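Local structure of long form salivary protein D7L1 (Anopheles stephensi, 3NHI) at residues A[208-211]-A[212-216]; A[237-240]-A[241-244]; A[276-279]-A[280-284]. The protein binds cysteinyl leukotrienes and stable analogues of thromboxane A2, sequestering mediators of the host response and so modulating blood feeding by female mosquitoes. One frame throughout, in Å; residues are numbered along the deposited sequence.

Interaction 1: residues A[208-211]-A[212-216]; sequences DEIV and RDFNL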
loop_
_atom_site.group_PDB
_atom_site.type_symbol
_atom_site.label_atom_id
_atom_site.label_comp_id
_atom_site.label_asym_id
_atom_site.label_seq_id
_atom_site.Cartn_x
_atom_site.Cartn_y
_atom_site.Cartn_z
ATOM N N ASP A 208 -4.354 13.182 5.365
ATOM C CA ASP A 208 -5.181 12.887 4.192
ATOM C C ASP A 208 -5.518 11.400 4.063
ATOM O O ASP A 208 -6.568 11.051 3.532
ATOM C CB ASP A 208 -4.483 13.351 2.915
ATOM C CG ASP A 208 -4.471 14.854 2.748
ATOM O OD1 ASP A 208 -5.047 15.583 3.580
ATOM O OD2 ASP A 208 -3.886 15.298 1.743
ATOM N N GLU A 209 -4.638 10.522 4.541
ATOM C CA GLU A 209 -4.884 9.086 4.448
ATOM C C GLU A 209 -5.969 8.639 5.416
ATOM O O GLU A 209 -6.798 7.790 5.087
ATOM C CB GLU A 209 -3.600 8.284 4.674
ATOM C CG GLU A 209 -2.577 8.421 3.557
ATOM C CD GLU A 209 -3.151 8.125 2.177
ATOM O OE1 GLU A 209 -2.669 8.735 1.203
ATOM O OE2 GLU A 209 -4.063 7.279 2.058
ATOM N N ILE A 210 -5.963 9.208 6.614
ATOM C CA ILE A 210 -7.033 8.905 7.565
ATOM C C ILE A 210 -8.370 9.454 7.036
ATOM O O ILE A 210 -9.389 8.751 7.073
ATOM C CB ILE A 210 -6.685 9.395 8.984
ATOM C CG1 ILE A 210 -5.422 8.668 9.473
ATOM C CG2 ILE A 210 -7.859 9.200 9.947
ATOM C CD1 ILE A 210 -4.910 9.118 10.861
ATOM N N VAL A 211 -8.363 10.679 6.504
ATOM C CA VAL A 211 -9.558 11.238 5.877
ATOM C C VAL A 211 -10.061 10.322 4.760
ATOM O O VAL A 211 -11.269 10.093 4.661
ATOM C CB VAL A 211 -9.313 12.669 5.361
ATOM C CG1 VAL A 211 -10.469 13.158 4.491
ATOM C CG2 VAL A 211 -9.108 13.615 6.546
ATOM N N ARG A 212 -9.152 9.779 3.943
ATOM C CA ARG A 212 -9.537 8.891 2.836
ATOM C C ARG A 212 -10.367 7.708 3.342
ATOM O O ARG A 212 -11.343 7.311 2.704
ATOM C CB ARG A 212 -8.305 8.396 2.086
ATOM C CG ARG A 212 -8.607 7.630 0.804
ATOM C CD ARG A 212 -7.289 7.266 0.149
ATOM N NE ARG A 212 -7.434 6.681 -1.186
ATOM C CZ ARG A 212 -7.453 5.377 -1.429
ATOM N NH1 ARG A 212 -7.390 4.508 -0.432
ATOM N NH2 ARG A 212 -7.549 4.939 -2.674
ATOM N N ASP A 213 -10.002 7.179 4.507
ATOM C CA ASP A 213 -10.747 6.060 5.084
ATOM C C ASP A 213 -12.169 6.431 5.502
ATOM O O ASP A 213 -13.082 5.596 5.419
ATOM C CB ASP A 213 -9.985 5.452 6.262
ATOM C CG ASP A 213 -8.907 4.478 5.826
ATOM O OD1 ASP A 213 -8.725 4.274 4.613
ATOM O OD2 ASP A 213 -8.268 3.888 6.714
ATOM N N PHE A 214 -12.369 7.670 5.963
ATOM C CA PHE A 214 -13.723 8.160 6.233
ATOM C C PHE A 214 -14.500 8.396 4.935
ATOM O O PHE A 214 -15.701 8.112 4.862
ATOM C CB PHE A 214 -13.687 9.430 7.092
ATOM C CG PHE A 214 -13.379 9.175 8.538
ATOM C CD1 PHE A 214 -12.071 8.938 8.962
ATOM C CD2 PHE A 214 -14.398 9.165 9.481
ATOM C CE1 PHE A 214 -11.791 8.705 10.313
ATOM C CE2 PHE A 214 -14.127 8.943 10.829
ATOM C CZ PHE A 214 -12.818 8.708 11.243
ATOM N N ASN A 215 -13.814 8.886 3.902
ATOM C CA ASN A 215 -14.451 9.059 2.591
ATOM C C ASN A 215 -14.923 7.717 2.059
ATOM O O ASN A 215 -16.015 7.618 1.500
ATOM C CB ASN A 215 -13.498 9.725 1.599
ATOM C CG ASN A 215 -13.196 11.165 1.962
ATOM O OD1 ASN A 215 -13.886 11.780 2.780
ATOM N ND2 ASN A 215 -12.174 11.717 1.327
ATOM N N LEU A 216 -14.119 6.676 2.283
ATOM C CA LEU A 216 -14.422 5.336 1.780
ATOM C C LEU A 216 -15.614 4.655 2.461
ATOM O O LEU A 216 -16.175 3.708 1.906
ATOM C CB LEU A 216 -13.175 4.441 1.830
ATOM C CG LEU A 216 -12.181 4.686 0.688
ATOM C CD1 LEU A 216 -10.846 4.029 1.017
ATOM C CD2 LEU A 216 -12.710 4.174 -0.646
#
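Arg-212 N donates to Asp-208 O at 2.9 Å and Asn-215 N to Val-211 O at 2.9 Å, both i to i+4 bonds of one helical run, whereas the bond from Asp-213 N to Glu-209 O is weak at 3.3 Å. Ile-210 O accepts two further weak bonds, from Asp-213 N and Phe-214 N, and Phe-214 CD1 brings the ring edge, in plane, to 3.3 Å from the same oxygen. Ile-210 and Phe-214 run side by side, CG2 of the isoleucine 4.0 Å from CE1 of the ring; with CG2 anti to the backbone N, that methyl stands on the phenylalanine side. This is the apolar flank of helix 207-216 in the PBP/GOBP-family part of the mainly helical chain, and it packs against helices 223-231 and 251-266. On the polar flank Glu-209, in one of its two conformers, lies alongside Arg-212; within this pair its OE2 comes nearest to CD of Arg-212, a tentative contact at 3.7 Å. Their salt bridges are made to residues outside the two segments: Glu-209, in that conformer, to Arg-17, and the extended Arg-212 to Glu-20 and Asp-21. Buried Asp-213 is held by Arg-264, Tyr-199 and His-261.

Interaction 2: residues A[237-240]-A[241-244]; sequences EAYD and YYVC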
loop_
_atom_site.group_PDB
_atom_site.type_symbol
_atom_site.label_atom_id
_atom_site.label_comp_id
_atom_site.label_asym_id
_atom_site.label_seq_id
_atom_site.Cartn_x
_atom_site.Cartn_y
_atom_site.Cartn_z
ATOM N N GLU A 237 2.640 9.910 18.592
ATOM C CA GLU A 237 2.749 8.473 18.336
ATOM C C GLU A 237 1.452 7.954 17.741
ATOM O O GLU A 237 0.376 8.508 18.000
ATOM C CB GLU A 237 3.074 7.708 19.618
ATOM C CG GLU A 237 4.407 8.125 20.223
ATOM C CD GLU A 237 4.771 7.404 21.507
ATOM O OE1 GLU A 237 4.010 6.519 21.963
ATOM O OE2 GLU A 237 5.839 7.739 22.067
ATOM N N ALA A 238 1.551 6.889 16.943
ATOM C CA ALA A 238 0.367 6.237 16.396
ATOM C C ALA A 238 -0.703 6.008 17.463
ATOM O O ALA A 238 -1.869 6.342 17.255
ATOM C CB ALA A 238 0.743 4.925 15.733
ATOM N N TYR A 239 -0.299 5.451 18.607
ATOM C CA TYR A 239 -1.237 5.187 19.696
ATOM C C TYR A 239 -1.957 6.434 20.183
ATOM O O TYR A 239 -3.151 6.373 20.487
ATOM C CB TYR A 239 -0.550 4.474 20.864
ATOM C CG TYR A 239 -1.534 4.066 21.932
ATOM C CD1 TYR A 239 -2.444 3.026 21.702
ATOM C CD2 TYR A 239 -1.593 4.743 23.145
ATOM C CE1 TYR A 239 -3.366 2.645 22.670
ATOM C CE2 TYR A 239 -2.503 4.370 24.120
ATOM C CZ TYR A 239 -3.393 3.325 23.872
ATOM O OH TYR A 239 -4.312 2.963 24.829
ATOM N N ASP A 240 -1.252 7.565 20.220
ATOM C CA ASP A 240 -1.880 8.829 20.618
ATOM C C ASP A 240 -3.024 9.216 19.695
ATOM O O ASP A 240 -4.116 9.561 20.165
ATOM C CB ASP A 240 -0.853 9.953 20.704
ATOM C CG ASP A 240 0.263 9.648 21.681
ATOM O OD1 ASP A 240 -0.029 9.132 22.783
ATOM O OD2 ASP A 240 1.426 9.935 21.348
ATOM N N TYR A 241 -2.793 9.130 18.382
ATOM C CA TYR A 241 -3.834 9.458 17.404
ATOM C C TYR A 241 -5.007 8.494 17.472
ATOM O O TYR A 241 -6.158 8.901 17.404
ATOM C CB TYR A 241 -3.260 9.510 15.985
ATOM C CG TYR A 241 -2.221 10.591 15.807
ATOM C CD1 TYR A 241 -0.905 10.263 15.504
ATOM C CD2 TYR A 241 -2.550 11.931 15.981
ATOM C CE1 TYR A 241 0.064 11.249 15.368
ATOM C CE2 TYR A 241 -1.595 12.927 15.827
ATOM C CZ TYR A 241 -0.291 12.579 15.512
ATOM O OH TYR A 241 0.677 13.554 15.377
ATOM N N TYR A 242 -4.696 7.215 17.636
ATOM C CA TYR A 242 -5.707 6.188 17.811
ATOM C C TYR A 242 -6.614 6.493 19.020
ATOM O O TYR A 242 -7.839 6.452 18.893
ATOM C CB TYR A 242 -4.986 4.850 17.963
ATOM C CG TYR A 242 -5.837 3.639 18.250
ATOM C CD1 TYR A 242 -6.705 3.108 17.294
ATOM C CD2 TYR A 242 -5.746 2.997 19.481
ATOM C CE1 TYR A 242 -7.467 1.984 17.567
ATOM C CE2 TYR A 242 -6.496 1.865 19.753
ATOM C CZ TYR A 242 -7.353 1.363 18.797
ATOM O OH TYR A 242 -8.114 0.243 19.063
ATOM N N VAL A 243 -6.004 6.809 20.164
ATOM C CA VAL A 243 -6.746 7.195 21.370
ATOM C C VAL A 243 -7.601 8.435 21.111
ATOM O O VAL A 243 -8.784 8.480 21.485
ATOM C CB VAL A 243 -5.799 7.431 22.572
ATOM C CG1 VAL A 243 -6.532 8.141 23.711
ATOM C CG2 VAL A 243 -5.231 6.121 23.071
ATOM N N CYS A 244 -7.025 9.433 20.445
ATOM C CA CYS A 244 -7.794 10.643 20.150
ATOM C C CYS A 244 -9.037 10.353 19.307
ATOM O O CYS A 244 -10.107 10.890 19.578
ATOM C CB CYS A 244 -6.930 11.703 19.477
ATOM S SG CYS A 244 -5.754 12.413 20.638
#
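Tyr-241 opens the second segment by sending its backbone N to Glu-237 O, 3.3 Å away. Its ring follows the same path: CD1 lies 3.3 Å from Glu-237 O, and the Ala-238 CA sits at the ring edge. Torsion explains the placement, since CG is anti to the carbonyl carbon (chi1 -63°) and the ring is carried back toward the start of the helix. Beyond the turn this ring packs on Met-200 and Leu-230.

Tyr-242 N bonds to Ala-238 O, and its ring meets that of Tyr-239 obliquely, CD2 to CD1 at 4.0 Å. With its CG anti to the backbone N, Tyr-239 carries its ring along the helix to meet both Tyr-242 and Val-243. Both tyrosines reach Leu-180 and helix 184-196, while the Tyr-239 OH accepts a hydrogen bond from Gly-182 N.

These residues form the beginning of helix 238-246, with Glu-237 in the N-cap position. Asp-240 OD2 accepts from Glu-237 N at 3.0 Å, on the anti side of the carboxylate and 25° out of its plane. This return bond from the third residue after the cap to the cap's backbone N is one half of a capping box.

Val-243 N donates to Tyr-239 O, and its CG2 methyl lies over one face of the Tyr-239 ring, 3.7 Å from the centroid. The line to the centroid is 25° off the ring normal, evidence for a CH-pi contact offset toward the CZ and CE2 rim.

Cys-244 N completes the series on Asp-240 O at 2.9 Å. Its SG, 3.3 Å from that same carbonyl oxygen, is joined by a disulfide to Cys-233, which ties this helix to the chain just after helix 223-231.

Interaction 3: residues A[276-279]-A[280-284]; sequences VYEN and PEKVK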
loop_
_atom_site.group_PDB
_atom_site.type_symbol
_atom_site.label_atom_id
_atom_site.label_comp_id
_atom_site.label_asym_id
_atom_site.label_seq_id
_atom_site.Cartn_x
_atom_site.Cartn_y
_atom_site.Cartn_z
ATOM N N VAL A 276 -17.609 -1.962 -3.264
ATOM C CA VAL A 276 -17.526 -0.737 -2.470
ATOM C C VAL A 276 -17.985 -1.015 -1.041
ATOM O O VAL A 276 -18.447 -2.113 -0.733
ATOM C CB VAL A 276 -18.377 0.407 -3.065
ATOM C CG1 VAL A 276 -17.785 0.898 -4.377
ATOM C CG2 VAL A 276 -19.833 -0.030 -3.246
ATOM N N TYR A 277 -17.859 -0.019 -0.169
ATOM C CA TYR A 277 -18.317 -0.167 1.202
ATOM C C TYR A 277 -19.815 -0.411 1.261
ATOM O O TYR A 277 -20.602 0.278 0.598
ATOM C CB TYR A 277 -17.972 1.065 2.027
ATOM C CG TYR A 277 -18.309 0.916 3.489
ATOM C CD1 TYR A 277 -17.623 -0.002 4.287
ATOM C CD2 TYR A 277 -19.328 1.674 4.074
ATOM C CE1 TYR A 277 -17.924 -0.148 5.629
ATOM C CE2 TYR A 277 -19.635 1.540 5.426
ATOM C CZ TYR A 277 -18.927 0.621 6.191
ATOM O OH TYR A 277 -19.211 0.480 7.520
ATOM N N GLU A 278 -20.203 -1.392 2.065
ATOM C CA GLU A 278 -21.612 -1.689 2.273
ATOM C C GLU A 278 -22.042 -1.219 3.661
ATOM O O GLU A 278 -22.680 -0.179 3.797
ATOM C CB GLU A 278 -21.886 -3.175 2.035
ATOM C CG GLU A 278 -21.557 -3.612 0.615
ATOM C CD GLU A 278 -22.127 -4.967 0.263
ATOM O OE1 GLU A 278 -22.963 -5.483 1.031
ATOM O OE2 GLU A 278 -21.741 -5.519 -0.790
ATOM N N ASN A 279 -21.668 -1.973 4.693
ATOM C CA ASN A 279 -21.963 -1.607 6.076
ATOM C C ASN A 279 -21.063 -2.419 7.011
ATOM O O ASN A 279 -20.365 -3.325 6.545
ATOM C CB ASN A 279 -23.460 -1.813 6.397
ATOM C CG ASN A 279 -23.957 -3.181 6.012
ATOM O OD1 ASN A 279 -23.426 -4.202 6.459
ATOM N ND2 ASN A 279 -24.994 -3.213 5.180
ATOM N N PRO A 280 -21.060 -2.098 8.324
ATOM C CA PRO A 280 -20.120 -2.785 9.218
ATOM C C PRO A 280 -20.333 -4.298 9.312
ATOM O O PRO A 280 -19.368 -5.045 9.422
ATOM C CB PRO A 280 -20.365 -2.108 10.568
ATOM C CG PRO A 280 -20.859 -0.756 10.215
ATOM C CD PRO A 280 -21.724 -0.972 9.009
ATOM N N GLU A 281 -21.579 -4.753 9.240
ATOM C CA GLU A 281 -21.868 -6.185 9.339
ATOM C C GLU A 281 -21.326 -6.959 8.137
ATOM O O GLU A 281 -20.780 -8.058 8.287
ATOM C CB GLU A 281 -23.374 -6.418 9.514
ATOM C CG GLU A 281 -23.941 -5.911 10.843
ATOM C CD GLU A 281 -23.859 -4.389 11.016
ATOM O OE1 GLU A 281 -24.101 -3.632 10.040
ATOM O OE2 GLU A 281 -23.533 -3.951 12.144
ATOM N N LYS A 282 -21.445 -6.373 6.947
ATOM C CA LYS A 282 -20.896 -6.991 5.741
ATOM C C LYS A 282 -19.371 -7.089 5.820
ATOM O O LYS A 282 -18.786 -8.112 5.449
ATOM C CB LYS A 282 -21.327 -6.217 4.486
ATOM C CG LYS A 282 -20.874 -6.834 3.164
ATOM C CD LYS A 282 -21.623 -8.139 2.858
ATOM C CE LYS A 282 -21.414 -8.593 1.414
ATOM N NZ LYS A 282 -19.977 -8.687 1.052
ATOM N N VAL A 283 -18.734 -6.028 6.310
ATOM C CA VAL A 283 -17.283 -6.021 6.496
ATOM C C VAL A 283 -16.850 -7.177 7.405
ATOM O O VAL A 283 -15.920 -7.923 7.076
ATOM C CB VAL A 283 -16.788 -4.656 7.047
ATOM C CG1 VAL A 283 -15.317 -4.736 7.466
ATOM C CG2 VAL A 283 -16.970 -3.577 6.011
ATOM N N LYS A 284 -17.537 -7.336 8.529
ATOM C CA LYS A 284 -17.228 -8.415 9.460
ATOM C C LYS A 284 -17.378 -9.797 8.822
ATOM O O LYS A 284 -16.512 -10.652 8.983
ATOM C CB LYS A 284 -18.062 -8.280 10.729
ATOM C CG LYS A 284 -17.672 -7.066 11.562
ATOM C CD LYS A 284 -18.432 -7.010 12.874
ATOM C CE LYS A 284 -18.068 -5.773 13.681
ATOM N NZ LYS A 284 -18.634 -4.532 13.088
#
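One face of the Tyr-277 ring carries the backbone N of Asn-279, 4.0 Å above the plane and over its centre, while Val-283 CG2 approaches obliquely, 3.6 Å from CE1. The valine side chain crosses the tyrosine at about a right angle. At the phenolic end, Tyr-277 OH lies 3.3 Å from Pro-280 CD, so the tyrosine spans from the first residue of helix 280-288 to the fourth. Asn-279 is the N-cap. Its CG sits between the backbone N and the carbonyl carbon (chi1 51°), which swings OD1 over the first turn to accept from Lys-282 N at 3.0 Å, with an N-H...O angle of 158°. Asn-279 O takes the first i to i+4 bond, from Val-283 N. Glu-278 crosses Lys-282 obliquely, its OE1 against CG of the lysine at 3.3 Å; the charges stay beyond salt-bridge range, OE2 to NZ being 4.1 Å, and Lys-282 NZ also has a long, weak ion pair with Glu-286. Tyr-277 meets the Phe-260 ring with planes at about 60°, and Val-283 rests on Phe-260 and Leu-263, so the loop and the start of helix 280-288 both pack on helix 251-266.

How the interactions relate
From the N terminus the three contacts follow in series, none nested or crossing, and each joins adjoining residues and closes only a helical turn or a helix start. Interaction 1 lies within helix 207-216; interaction 2 begins helix 238-246 after helix 223-231 has intervened; interaction 3 begins helix 280-288 beyond helix 251-266. Interactions 1 and 2 have centres 16 Å apart and do not touch, yet both pack on helix 223-231. Interactions 1 and 3 do touch, Leu-216 O lying 3.2 Å from Tyr-277 CB, and they share helix 251-266 as a neighbour. Interactions 2 and 3 stay apart, their nearest atoms about 13 Å from each other.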